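Local coordinates for protein tapirin (Caldicellulosiruptor hydrothermalis, PDB 6N2C) that probably attaches this extremely thermophilic bacterium to cellulose, through a beta-helical C-terminal domain that carries a zinc ion, at residues Y484-T489 with N497-K502; Q513-T518 with E551-P556; S520-P525 with G533-N538. One frame throughout, in Å; residues are numbered along the deposited sequence. Where two conformers were deposited one is given.

Interaction 1: Y484-T489 with N497-K502; sequences YSLVST and NEIFNK
Lys502 N donates a backbone hydrogen bond to Ile499 O (3.0 Å), tying together the two residues that press on Tyr484 of the edge strand 483-488. No hydrogen bond crosses between 484-489 and 497-502; the contact is made by carbon. Lys502 lays its chain over one face of the Tyr484 ring, the two side chains crossing at about a right angle. Its CG sits above the ring centre, 3.8 Å from the centroid and 4° off the normal, a well-centred CH-pi contact. Lys502 CB meets the CD1-CE1 side of the ring, at 3.7 Å from CD1. A bend at chi4 (56°) sets NZ 3.8 Å from Tyr484 CE2, over the CD2-CE2 side of the same face. Ile499 makes the rest of the contact. Its CG1 is anti to the backbone N (chi1 -169°), and CD1, at the end of the extended branch, comes down on the strand: 3.6 Å from Ser485 C, and 3.8 Å from both Tyr484 CB and Leu486 CB. Ser485 points away and touches Leu559 of helix 557-565 beyond the strand. Helix 494-500 lies in the connection between the parallel, adjacent strands 483-488 and 513-518 at the end of the beta-helix; Ser488 OG also bonds to Asp495 OD2 of this helix, and Ile499 touches Ile514 and Val516. An alanine in place of Tyr484 would probably leave the methylenes of Lys502 without the ring they lie on and its ammonium freer to turn, while the CB contact with Ile499 could remain. Between 484-489 and 497-502 the attraction is thus dispersion and CH-pi contact, with a buried isoleucine at the middle and an exposed lysine whose ammonium stays beside the ring.

Interaction 2: Q513-T518 with E551-P556; sequences QIFVIT and EYVRMP. With ZN (zinc ion), chain C.
Phe515, Val553 and Met555 carry this contact, in which the chain leaving strand 548-552 passes round the ring of Phe515. The ring is held from several directions. Pro556 and Phe515 reach toward each other tip to tip, and Pro556 CD lies over the ring centre, 3.5 Å from the centroid and 11° off the normal, in a CH-pi contact. Val553 O approaches the edge in the ring plane, 3.3 Å from Phe515 CE1, and Gln513 OE1 also lies in that plane at the edge. Met555 crosses the ring obliquely, its CG 3.7 Å from Phe515 CD1; further along, Met555 SD reaches Ile517 CD1 at 4.0 Å. The side chains of Val553 and Gln513 cross at about a right angle, with Val553 CG1 3.7 Å from Gln513 NE2. Phe515 CB points toward 551-556, and CG, anti to the carbonyl carbon (chi1 -59°), carries the ring on into that segment. Leu559 and Val534 also touch the phenyl group, and Pro556 occupies the N-cap position of helix 557-565, so the contact joins a beta-helix strand to the start of that helix. At the other end of 551-556, Glu551 OE1 binds the zinc ion at 2.0 Å, with His530 and Asp532 as its fellow ligands. No hydrogen bond spans the two segments. Carbonyl and amide oxygens at the ring edge, where the C-H groups are slightly positive, and a proline CH over the pi face would be electrostatically compatible, and together they probably limit the tilt of the ring.

Interaction 3: S520-P525 with G533-N538; sequences SGINVP and GVLIAN. With EDO (1,2-ethanediol), chain D.
Ile522 and Ala537 meet at the middle of this contact, with Ile522 CD1 3.8 Å from Ala537 CB. The same methyl lies 4.0 Å from Leu535 CB and also touches Ile536 O, so one isoleucine tip rests against three successive residues of strand 534-537. Its CG1 is anti to the carbonyl carbon (chi1 -60°) and itself packs on the Ala537 methyl. Next to it Val524 and Leu535 cross at about a right angle, Val524 CG2 standing 4.2 Å from Leu535 CD1. At the other end Ser520 O comes to 3.5 Å from Ala537 CB. The two strands belong to different faces of the parallel beta-helix: 522-524 runs beside 541-543, 534-537 beside 513-518, and their axes, 8.8 Å apart at closest, make 140°. The buried side chains between them lie in the interior of the beta-helix. Around this first shell, Leu541 touches both Ile522 and Leu535, as does Val516, while Phe500 of helix 494-500 lies on Ile522. The chain enters strand 534-537 round a corner at Gly533, where the backbone angles are such that a CB would collide with the carbonyl O of the residue before. The Ser520 hydroxyl is held by two partners: OG donates to Gly521 O at 2.6 Å, in the carbonyl plane on a lone pair, and is also bonded to Thr518 OG1. On the edge of strand 522-524 turned from 541-543, Asn523 N donates to O1 of a 1,2-ethanediol, probably from the crystallisation liquor, at 2.9 Å with an N-H...O angle of 162°.

In the fold
The three contacts crowd one end of the beta-helix, their centres 9 to 11 Å apart. Strand 513-518 links them: it probably bonds to interaction 1 through Leu486 N and Phe515 O (2.8 Å), and to interaction 3 through Thr518 N and Ile536 O (2.8 Å). Phe500, from the helix of interaction 1, spans to interaction 3, its CD2 3.5 Å from Pro525 CD. Interaction 2 alone includes a zinc ligand, Glu551; the side chain of Val553 lies about 4 Å from that of the ligand Asp532. Interactions 1 and 3 stand farther off, with the side chain of Tyr484 about 11 Å from that of Asp532 and that of Leu535 about 12 Å from the zinc ion.

Interaction 1: Y484-T489 with N497-K502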
loop_
_atom_site.group_PDB
_atom_site.type_symbol
_atom_site.label_atom_id
_atom_site.label_comp_id
_atom_site.label_asym_id
_atom_site.label_seq_id
_atom_site.Cartn_x
_atom_site.Cartn_y
_atom_site.Cartn_z
ATOM N N TYR A 484 30.250 -11.547 -7.912
ATOM C CA TYR A 484 30.423 -11.083 -9.245
ATOM C C TYR A 484 29.528 -9.902 -9.492
ATOM O O TYR A 484 28.465 -9.814 -8.908
ATOM C CB TYR A 484 30.106 -12.156 -10.273
ATOM C CG TYR A 484 31.076 -13.309 -10.284
ATOM C CD1 TYR A 484 30.859 -14.421 -9.473
ATOM C CD2 TYR A 484 32.176 -13.294 -11.117
ATOM C CE1 TYR A 484 31.732 -15.482 -9.489
ATOM C CE2 TYR A 484 33.086 -14.353 -11.125
ATOM C CZ TYR A 484 32.843 -15.453 -10.322
ATOM O OH TYR A 484 33.716 -16.502 -10.323
ATOM N N SER A 485 30.027 -8.951 -10.267
ATOM C CA SER A 485 29.267 -7.725 -10.649
ATOM C C SER A 485 29.216 -7.628 -12.154
ATOM O O SER A 485 30.056 -8.199 -12.857
ATOM C CB SER A 485 29.869 -6.442 -10.081
ATOM O OG SER A 485 30.081 -6.458 -8.667
ATOM N N LEU A 486 28.200 -6.897 -12.645
ATOM C CA LEU A 486 28.071 -6.537 -14.032
ATOM C C LEU A 486 27.379 -5.195 -14.116
ATOM O O LEU A 486 26.274 -5.007 -13.567
ATOM C CB LEU A 486 27.294 -7.642 -14.789
ATOM C CG LEU A 486 26.829 -7.313 -16.208
ATOM C CD1 LEU A 486 28.058 -7.131 -17.089
ATOM C CD2 LEU A 486 25.772 -8.266 -16.760
ATOM N N VAL A 487 28.037 -4.253 -14.860
ATOM C CA VAL A 487 27.478 -2.984 -15.258
ATOM C C VAL A 487 27.401 -3.109 -16.782
ATOM O O VAL A 487 28.450 -3.267 -17.393
ATOM C CB VAL A 487 28.266 -1.728 -14.842
ATOM C CG1 VAL A 487 27.439 -0.453 -15.081
ATOM C CG2 VAL A 487 28.619 -1.760 -13.319
ATOM N N SER A 488 26.145 -3.102 -17.312
ATOM C CA SER A 488 25.910 -3.469 -18.693
ATOM C C SER A 488 25.169 -2.411 -19.460
ATOM O O SER A 488 24.179 -1.889 -18.968
ATOM C CB SER A 488 25.157 -4.761 -18.756
ATOM O OG SER A 488 25.000 -5.198 -20.143
ATOM N N THR A 489 25.639 -2.146 -20.702
ATOM C CA THR A 489 24.923 -1.269 -21.630
ATOM C C THR A 489 23.754 -2.041 -22.228
ATOM O O THR A 489 22.862 -1.408 -22.841
ATOM C CB THR A 489 25.815 -0.757 -22.785
ATOM O OG1 THR A 489 26.341 -1.892 -23.461
ATOM C CG2 THR A 489 26.942 0.120 -22.327
ATOM N N ASN A 497 22.876 -13.769 -18.710
ATOM C CA ASN A 497 22.901 -15.241 -18.454
ATOM C C ASN A 497 24.300 -15.722 -17.922
ATOM O O ASN A 497 24.420 -16.609 -17.071
ATOM C CB ASN A 497 22.509 -16.046 -19.694
ATOM C CG ASN A 497 20.984 -16.125 -19.840
ATOM O OD1 ASN A 497 20.248 -16.402 -18.874
ATOM N ND2 ASN A 497 20.504 -15.854 -21.035
ATOM N N GLU A 498 25.311 -15.091 -18.444
ATOM C CA GLU A 498 26.687 -15.426 -18.088
ATOM C C GLU A 498 26.971 -15.186 -16.583
ATOM O O GLU A 498 27.574 -16.036 -15.938
ATOM C CB GLU A 498 27.619 -14.576 -18.942
ATOM C CG GLU A 498 29.069 -14.991 -18.882
ATOM C CD GLU A 498 30.012 -14.022 -19.603
ATOM O OE1 GLU A 498 31.197 -14.430 -19.763
ATOM O OE2 GLU A 498 29.594 -12.880 -19.984
ATOM N N ILE A 499 26.507 -14.051 -16.042
ATOM C CA ILE A 499 26.705 -13.825 -14.602
ATOM C C ILE A 499 25.878 -14.728 -13.769
ATOM O O ILE A 499 26.322 -15.283 -12.717
ATOM C CB ILE A 499 26.594 -12.326 -14.229
ATOM C CG1 ILE A 499 27.064 -12.113 -12.788
ATOM C CG2 ILE A 499 25.212 -11.764 -14.429
ATOM C CD1 ILE A 499 27.333 -10.672 -12.421
ATOM N N PHE A 500 24.617 -14.973 -14.169
ATOM C CA PHE A 500 23.846 -15.888 -13.381
ATOM C C PHE A 500 24.408 -17.309 -13.358
ATOM O O PHE A 500 24.273 -18.016 -12.342
ATOM C CB PHE A 500 22.338 -15.924 -13.788
ATOM C CG PHE A 500 21.575 -14.710 -13.349
ATOM C CD1 PHE A 500 21.383 -14.497 -12.021
ATOM C CD2 PHE A 500 21.035 -13.811 -14.229
ATOM C CE1 PHE A 500 20.687 -13.380 -11.579
ATOM C CE2 PHE A 500 20.317 -12.695 -13.763
ATOM C CZ PHE A 500 20.198 -12.481 -12.412
ATOM N N ASN A 501 25.014 -17.727 -14.440
ATOM C CA ASN A 501 25.637 -19.061 -14.442
ATOM C C ASN A 501 26.897 -19.167 -13.539
ATOM O O ASN A 501 27.402 -20.256 -13.338
ATOM C CB ASN A 501 25.907 -19.506 -15.874
ATOM C CG ASN A 501 24.674 -20.102 -16.525
ATOM O OD1 ASN A 501 24.205 -19.619 -17.547
ATOM N ND2 ASN A 501 24.136 -21.155 -15.929
ATOM N N LYS A 502 27.373 -18.052 -12.982
ATOM C CA LYS A 502 28.399 -18.091 -11.918
ATOM C C LYS A 502 27.841 -18.559 -10.602
ATOM O O LYS A 502 28.614 -18.819 -9.664
ATOM C CB LYS A 502 29.077 -16.721 -11.707
ATOM C CG LYS A 502 29.815 -16.134 -12.885
ATOM C CD LYS A 502 30.966 -16.968 -13.385
ATOM C CE LYS A 502 31.448 -16.401 -14.716
ATOM N NZ LYS A 502 31.828 -14.961 -14.609
#

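Interaction 2: Q513-T518 with E551-P556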
loop_
_atom_site.group_PDB
_atom_site.type_symbol
_atom_site.label_atom_id
_atom_site.label_comp_id
_atom_site.label_asym_id
_atom_site.label_seq_id
_atom_site.Cartn_x
_atom_site.Cartn_y
_atom_site.Cartn_z
ATOM N N GLN A 513 27.569 -13.847 -4.296
ATOM C CA GLN A 513 26.708 -12.712 -4.478
ATOM C C GLN A 513 26.748 -12.234 -5.881
ATOM O O GLN A 513 27.746 -12.330 -6.548
ATOM C CB GLN A 513 27.031 -11.612 -3.497
ATOM C CG GLN A 513 27.095 -11.988 -1.987
ATOM C CD GLN A 513 27.727 -11.000 -1.060
ATOM O OE1 GLN A 513 28.344 -10.014 -1.519
ATOM N NE2 GLN A 513 27.670 -11.267 0.265
ATOM N N ILE A 514 25.617 -11.631 -6.304
ATOM C CA ILE A 514 25.436 -11.211 -7.684
ATOM C C ILE A 514 24.940 -9.782 -7.676
ATOM O O ILE A 514 23.924 -9.502 -7.066
ATOM C CB ILE A 514 24.452 -12.130 -8.431
ATOM C CG1 ILE A 514 24.943 -13.588 -8.543
ATOM C CG2 ILE A 514 24.129 -11.589 -9.807
ATOM C CD1 ILE A 514 26.119 -13.708 -9.406
ATOM N N PHE A 515 25.632 -8.903 -8.408
ATOM C CA PHE A 515 25.221 -7.503 -8.498
ATOM C C PHE A 515 25.125 -7.125 -9.977
ATOM O O PHE A 515 26.143 -7.132 -10.689
ATOM C CB PHE A 515 26.249 -6.614 -7.759
ATOM C CG PHE A 515 26.385 -6.969 -6.350
ATOM C CD1 PHE A 515 25.530 -6.494 -5.384
ATOM C CD2 PHE A 515 27.384 -7.903 -5.956
ATOM C CE1 PHE A 515 25.655 -6.855 -4.049
ATOM C CE2 PHE A 515 27.466 -8.276 -4.658
ATOM C CZ PHE A 515 26.665 -7.747 -3.713
ATOM N N VAL A 516 23.915 -6.793 -10.413
ATOM C CA VAL A 516 23.627 -6.427 -11.809
ATOM C C VAL A 516 23.041 -5.051 -11.915
ATOM O O VAL A 516 22.041 -4.734 -11.261
ATOM C CB VAL A 516 22.740 -7.482 -12.483
ATOM C CG1 VAL A 516 22.535 -7.107 -13.938
ATOM C CG2 VAL A 516 23.342 -8.833 -12.415
ATOM N N ILE A 517 23.669 -4.178 -12.724
ATOM C CA ILE A 517 23.170 -2.861 -12.980
ATOM C C ILE A 517 23.155 -2.680 -14.494
ATOM O O ILE A 517 24.266 -2.678 -15.088
ATOM C CB ILE A 517 24.006 -1.772 -12.340
ATOM C CG1 ILE A 517 24.111 -1.962 -10.798
ATOM C CG2 ILE A 517 23.346 -0.397 -12.627
ATOM C CD1 ILE A 517 25.309 -2.827 -10.404
ATOM N N THR A 518 21.988 -2.506 -15.103
ATOM C CA THR A 518 21.960 -2.652 -16.587
ATOM C C THR A 518 20.962 -1.782 -17.255
ATOM O O THR A 518 19.965 -1.376 -16.641
ATOM C CB THR A 518 21.680 -4.074 -16.994
ATOM O OG1 THR A 518 21.685 -4.170 -18.451
ATOM C CG2 THR A 518 20.353 -4.601 -16.507
ATOM N N GLU A 551 17.729 -12.099 -1.341
ATOM C CA GLU A 551 18.052 -11.264 -0.200
ATOM C C GLU A 551 19.016 -10.115 -0.647
ATOM O O GLU A 551 19.979 -10.372 -1.329
ATOM C CB GLU A 551 18.801 -12.070 0.854
ATOM C CG GLU A 551 17.975 -13.106 1.691
ATOM C CD GLU A 551 17.721 -14.424 0.959
ATOM O OE1 GLU A 551 18.698 -15.040 0.490
ATOM O OE2 GLU A 551 16.539 -14.861 0.799
ATOM N N TYR A 552 18.658 -8.933 -0.244
ATOM C CA TYR A 552 19.496 -7.755 -0.479
ATOM C C TYR A 552 20.832 -7.938 0.286
ATOM O O TYR A 552 20.839 -8.218 1.541
ATOM C CB TYR A 552 18.808 -6.531 0.059
ATOM C CG TYR A 552 19.665 -5.264 0.211
ATOM C CD1 TYR A 552 20.070 -4.562 -0.897
ATOM C CD2 TYR A 552 20.170 -4.851 1.463
ATOM C CE1 TYR A 552 20.835 -3.425 -0.755
ATOM C CE2 TYR A 552 20.959 -3.714 1.581
ATOM C CZ TYR A 552 21.203 -2.953 0.468
ATOM O OH TYR A 552 22.027 -1.845 0.560
ATOM N N VAL A 553 21.896 -7.618 -0.406
ATOM C CA VAL A 553 23.161 -7.359 0.207
ATOM C C VAL A 553 23.681 -6.049 -0.428
ATOM O O VAL A 553 23.646 -5.918 -1.645
ATOM C CB VAL A 553 24.162 -8.487 -0.103
ATOM C CG1 VAL A 553 25.652 -8.152 0.274
ATOM C CG2 VAL A 553 23.714 -9.784 0.530
ATOM N N ARG A 554 24.173 -5.132 0.401
ATOM C CA ARG A 554 24.843 -3.917 -0.128
ATOM C C ARG A 554 25.882 -4.214 -1.204
ATOM O O ARG A 554 26.724 -5.136 -1.079
ATOM C CB ARG A 554 25.390 -3.104 1.043
ATOM C CG ARG A 554 25.922 -1.732 0.697
ATOM C CD ARG A 554 26.261 -0.967 2.002
ATOM N NE ARG A 554 26.603 0.423 1.719
ATOM C CZ ARG A 554 27.818 0.915 1.454
ATOM N NH1 ARG A 554 28.959 0.182 1.449
ATOM N NH2 ARG A 554 27.888 2.213 1.191
ATOM N N MET A 555 25.864 -3.423 -2.278
ATOM C CA MET A 555 26.871 -3.558 -3.282
ATOM C C MET A 555 28.298 -3.432 -2.689
ATOM O O MET A 555 28.498 -2.560 -1.798
ATOM C CB MET A 555 26.694 -2.462 -4.393
ATOM C CG MET A 555 25.508 -2.764 -5.346
ATOM S SD MET A 555 25.423 -1.496 -6.677
ATOM C CE MET A 555 24.745 -0.161 -5.883
ATOM N N PRO A 556 29.244 -4.136 -3.294
ATOM C CA PRO A 556 30.613 -4.021 -2.763
ATOM C C PRO A 556 31.096 -2.544 -3.006
ATOM O O PRO A 556 30.749 -1.890 -4.023
ATOM C CB PRO A 556 31.390 -4.990 -3.603
ATOM C CG PRO A 556 30.359 -5.988 -4.102
ATOM C CD PRO A 556 29.142 -5.193 -4.303
HETATM ZN ZN ZN C . 20.636 -15.325 0.741
#

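Interaction 3: S520-P525 with G533-N538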
loop_
_atom_site.group_PDB
_atom_site.type_symbol
_atom_site.label_atom_id
_atom_site.label_comp_id
_atom_site.label_asym_id
_atom_site.label_seq_id
_atom_site.Cartn_x
_atom_site.Cartn_y
_atom_site.Cartn_z
ATOM N N SER A 520 19.581 -2.692 -20.010
ATOM C CA SER A 520 18.622 -3.690 -20.500
ATOM C C SER A 520 17.603 -4.001 -19.403
ATOM O O SER A 520 17.650 -3.405 -18.312
ATOM C CB SER A 520 19.330 -5.011 -20.975
ATOM O OG SER A 520 19.916 -5.777 -19.905
ATOM N N GLY A 521 16.709 -4.932 -19.700
ATOM C CA GLY A 521 16.024 -5.642 -18.627
ATOM C C GLY A 521 16.881 -6.757 -18.067
ATOM O O GLY A 521 18.018 -6.926 -18.491
ATOM N N ILE A 522 16.354 -7.448 -17.113
ATOM C CA ILE A 522 16.946 -8.616 -16.478
ATOM C C ILE A 522 15.963 -9.723 -16.448
ATOM O O ILE A 522 14.952 -9.618 -15.797
ATOM C CB ILE A 522 17.471 -8.381 -15.038
ATOM C CG1 ILE A 522 18.538 -7.304 -15.014
ATOM C CG2 ILE A 522 18.042 -9.667 -14.486
ATOM C CD1 ILE A 522 18.919 -6.742 -13.647
ATOM N N ASN A 523 16.256 -10.826 -17.175
ATOM C CA ASN A 523 15.433 -12.020 -17.076
ATOM C C ASN A 523 16.176 -13.013 -16.313
ATOM O O ASN A 523 17.208 -13.517 -16.796
ATOM C CB ASN A 523 15.166 -12.546 -18.507
ATOM C CG ASN A 523 14.394 -11.560 -19.345
ATOM O OD1 ASN A 523 13.497 -10.844 -18.825
ATOM N ND2 ASN A 523 14.760 -11.449 -20.653
ATOM N N VAL A 524 15.700 -13.321 -15.129
ATOM C CA VAL A 524 16.383 -14.219 -14.226
ATOM C C VAL A 524 16.075 -15.675 -14.608
ATOM O O VAL A 524 14.910 -16.076 -14.754
ATOM C CB VAL A 524 15.992 -14.006 -12.807
ATOM C CG1 VAL A 524 16.830 -14.880 -11.871
ATOM C CG2 VAL A 524 16.212 -12.539 -12.411
ATOM N N PRO A 525 17.125 -16.478 -14.846
ATOM C CA PRO A 525 16.855 -17.849 -15.294
ATOM C C PRO A 525 16.037 -18.639 -14.338
ATOM O O PRO A 525 16.169 -18.482 -13.118
ATOM C CB PRO A 525 18.259 -18.472 -15.398
ATOM C CG PRO A 525 19.121 -17.362 -15.683
ATOM C CD PRO A 525 18.545 -16.135 -14.997
ATOM N N GLY A 533 22.206 -10.126 -3.261
ATOM C CA GLY A 533 22.778 -9.037 -3.988
ATOM C C GLY A 533 21.754 -8.024 -4.385
ATOM O O GLY A 533 20.904 -7.630 -3.547
ATOM N N VAL A 534 21.940 -7.455 -5.601
ATOM C CA VAL A 534 21.128 -6.316 -6.023
ATOM C C VAL A 534 20.874 -6.559 -7.539
ATOM O O VAL A 534 21.784 -6.963 -8.293
ATOM C CB VAL A 534 21.874 -4.964 -5.776
ATOM C CG1 VAL A 534 21.344 -3.839 -6.494
ATOM C CG2 VAL A 534 22.151 -4.669 -4.320
ATOM N N LEU A 535 19.662 -6.235 -7.995
ATOM C CA LEU A 535 19.301 -6.264 -9.423
ATOM C C LEU A 535 18.644 -4.945 -9.781
ATOM O O LEU A 535 17.589 -4.598 -9.192
ATOM C CB LEU A 535 18.369 -7.423 -9.730
ATOM C CG LEU A 535 18.824 -8.830 -9.404
ATOM C CD1 LEU A 535 17.655 -9.834 -9.580
ATOM C CD2 LEU A 535 20.070 -9.279 -10.120
ATOM N N ILE A 536 19.295 -4.202 -10.712
ATOM C CA ILE A 536 18.942 -2.790 -11.062
ATOM C C ILE A 536 18.899 -2.788 -12.563
ATOM O O ILE A 536 19.937 -3.034 -13.223
ATOM C CB ILE A 536 19.935 -1.782 -10.515
ATOM C CG1 ILE A 536 19.855 -1.832 -8.965
ATOM C CG2 ILE A 536 19.618 -0.394 -11.047
ATOM C CD1 ILE A 536 20.857 -0.974 -8.268
ATOM N N ALA A 537 17.711 -2.482 -13.076
ATOM C CA ALA A 537 17.478 -2.550 -14.550
ATOM C C ALA A 537 16.676 -1.407 -15.060
ATOM O O ALA A 537 15.741 -0.882 -14.431
ATOM C CB ALA A 537 16.855 -3.880 -14.930
ATOM N N ASN A 538 17.087 -0.921 -16.254
ATOM C CA ASN A 538 16.249 0.120 -16.908
ATOM C C ASN A 538 15.071 -0.539 -17.590
ATOM O O ASN A 538 14.007 0.087 -17.684
ATOM C CB ASN A 538 17.087 0.826 -17.941
ATOM C CG ASN A 538 16.691 2.260 -18.135
ATOM O OD1 ASN A 538 16.441 3.022 -17.177
ATOM N ND2 ASN A 538 16.812 2.694 -19.386
HETATM C C1 EDO D . 17.540 -9.849 -20.361
HETATM O O1 EDO D . 18.179 -10.605 -19.364
HETATM C C2 EDO D . 18.551 -8.955 -21.096
HETATM O O2 EDO D . 19.625 -9.688 -21.715
#